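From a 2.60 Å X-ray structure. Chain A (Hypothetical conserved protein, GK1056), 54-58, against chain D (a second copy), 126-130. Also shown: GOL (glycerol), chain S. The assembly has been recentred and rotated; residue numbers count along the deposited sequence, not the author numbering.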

# COMPACT_ATOMS: atom_id res chain seq x y z
N ARG A 54 4.10 5.30 -3.58
CA ARG A 54 5.48 5.47 -3.98
C ARG A 54 5.96 4.27 -4.79
O ARG A 54 6.61 4.41 -5.82
CB ARG A 54 6.34 5.62 -2.74
CG ARG A 54 6.87 7.00 -2.51
CD ARG A 54 7.81 6.98 -1.33
NE ARG A 54 7.04 7.01 -0.10
CZ ARG A 54 7.27 6.22 0.95
NH1 ARG A 54 8.25 5.33 0.92
NH2 ARG A 54 6.51 6.34 2.02
N LYS A 55 5.62 3.08 -4.31
CA LYS A 55 6.02 1.85 -4.96
C LYS A 55 5.34 1.73 -6.32
O LYS A 55 5.94 1.28 -7.29
CB LYS A 55 5.63 0.66 -4.09
CG LYS A 55 6.26 -0.65 -4.51
CD LYS A 55 7.74 -0.64 -4.23
CE LYS A 55 8.35 -1.99 -4.51
NZ LYS A 55 9.77 -2.02 -4.10
N GLN A 56 4.08 2.14 -6.39
CA GLN A 56 3.32 2.08 -7.63
C GLN A 56 3.84 3.01 -8.73
O GLN A 56 3.92 2.62 -9.89
CB GLN A 56 1.85 2.39 -7.36
CG GLN A 56 1.06 1.23 -6.78
CD GLN A 56 -0.33 1.63 -6.35
OE1 GLN A 56 -0.52 2.21 -5.28
NE2 GLN A 56 -1.32 1.34 -7.19
N LEU A 57 4.20 4.23 -8.35
CA LEU A 57 4.68 5.22 -9.30
C LEU A 57 6.19 5.30 -9.39
O LEU A 57 6.74 5.99 -10.24
CB LEU A 57 4.13 6.60 -8.93
CG LEU A 57 2.61 6.74 -9.03
CD1 LEU A 57 2.16 8.04 -8.41
CD2 LEU A 57 2.19 6.67 -10.48
N GLY A 58 6.87 4.58 -8.50
CA GLY A 58 8.32 4.60 -8.53
C GLY A 58 8.83 5.99 -8.21
O GLY A 58 9.58 6.58 -8.99
N LEU D 126 -2.56 -3.24 -13.32
CA LEU D 126 -2.29 -3.71 -11.96
C LEU D 126 -2.04 -2.45 -11.12
O LEU D 126 -1.76 -2.53 -9.92
CB LEU D 126 -1.05 -4.60 -11.95
CG LEU D 126 -1.22 -6.12 -11.90
CD1 LEU D 126 -2.48 -6.55 -12.62
CD2 LEU D 126 0.01 -6.77 -12.51
N LYS D 127 -2.15 -1.31 -11.79
CA LYS D 127 -1.95 0.02 -11.21
C LYS D 127 -0.49 0.26 -10.86
O LYS D 127 -0.17 0.93 -9.88
CB LYS D 127 -2.83 0.23 -9.98
CG LYS D 127 -4.32 0.27 -10.30
CD LYS D 127 -4.62 1.26 -11.42
CE LYS D 127 -6.10 1.32 -11.76
NZ LYS D 127 -6.91 1.83 -10.62
N PHE D 128 0.40 -0.28 -11.70
CA PHE D 128 1.83 -0.11 -11.51
C PHE D 128 2.51 0.57 -12.69
O PHE D 128 2.08 0.46 -13.84
CB PHE D 128 2.50 -1.45 -11.25
CG PHE D 128 2.50 -1.84 -9.81
CD1 PHE D 128 1.44 -2.56 -9.28
CD2 PHE D 128 3.56 -1.48 -8.99
CE1 PHE D 128 1.43 -2.92 -7.93
CE2 PHE D 128 3.56 -1.83 -7.64
CZ PHE D 128 2.49 -2.55 -7.11
N ALA D 129 3.57 1.30 -12.38
CA ALA D 129 4.32 1.98 -13.41
C ALA D 129 5.29 0.95 -14.01
O ALA D 129 5.49 -0.12 -13.43
CB ALA D 129 5.09 3.14 -12.78
N HIS D 130 5.84 1.27 -15.17
CA HIS D 130 6.78 0.35 -15.81
C HIS D 130 7.94 0.09 -14.84
O HIS D 130 8.56 1.02 -14.31
CB HIS D 130 7.25 0.95 -17.15
CG HIS D 130 7.94 -0.02 -18.05
ND1 HIS D 130 9.15 -0.60 -17.73
CD2 HIS D 130 7.61 -0.49 -19.28
CE1 HIS D 130 9.54 -1.38 -18.73
NE2 HIS D 130 8.62 -1.33 -19.68
C1 GOL S . 6.98 -0.20 -10.23
O1 GOL S . 6.98 -0.97 -11.43
C2 GOL S . 8.24 -0.49 -9.41
O2 GOL S . 8.24 0.35 -8.24
C3 GOL S . 8.29 -1.95 -8.97
O3 GOL S . 9.51 -2.17 -8.26

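This is a small, mixed contact in which the C-terminal end of a helix in chain A meets an irregular segment of chain D, held by two hydrogen bonds that both involve Gln56(A), a CH-pi contact and a bridging glycerol. The two stretches together bury 260 Å², and the register is described by two CA pairs: Gln56(A) CA lies 4.7 Å from Phe128(D) CA, and Leu57(A) CA lies 5.2 Å from Ala129(D) CA.

The backbone explains why polar groups are available here. Residues 54-57 of chain A are helical, and Gly58(A), with phi/psi of 64/56, leaves the helix; its N makes a weak hydrogen bond of 2.7 Å to Arg54(A) O. Carbonyls near a helix C-terminus run short of amide partners within the helix, and Gln56(A) O is met from the other chain: Ala129(D) N donates to it at 2.8 Å, with an N-H...O angle of 143°. On the chain D side, Lys127(D), with positive phi (69°), is the first residue to leave helical phi/psi after a helix, in a Schellman motif. Its carbonyl receives the second bond, from Gln56(A) NE2 to Lys127(D) O at 3.0 Å and 147°. Gln56(A) therefore accepts through its backbone and donates through its side chain, to residues on both sides of Phe128(D) in sequence.

The CA-to-CB bond of Gln56(A) points sideways relative to chain D, but the end of the side chain (chi1 m, chi2 t) comes nearer to it. Along the way its aliphatic part covers the Phe128(D) ring: CG of Gln56(A) sits 4.1 Å from the centroid of the Phe128(D) ring and 13° off the ring normal, the geometry of a CH-pi contact over the face. Gln56(A) accordingly has 91 Å² covered, the largest share of any residue in the two stretches. Ala129(D) points its CB toward chain A, and this methyl approaches the backbone of the helix end, with Ala129(D) CB 4.1 Å from Leu57(A) CA. The CA-to-CB bond of Leu57(A) points away from chain D, and the residue is buried.

Glycerol, probably from the crystallisation liquor, links the two chains. GOL O2 donates to Lys55(A) O at 2.7 Å, and GOL O1 donates to Ala129(D) O at 2.6 Å, so one small molecule satisfies a carbonyl from each stretch. Its carbon GOL C1 lies 3.9 Å from Phe128(D) CD2, at the ring edge and near the ring plane, while Gln56(A) occupies a face. The lysine ammonium groups contribute no bond across this contact; both Lys55(A) NZ and Lys127(D) NZ are hydrogen-bonded elsewhere in the structure.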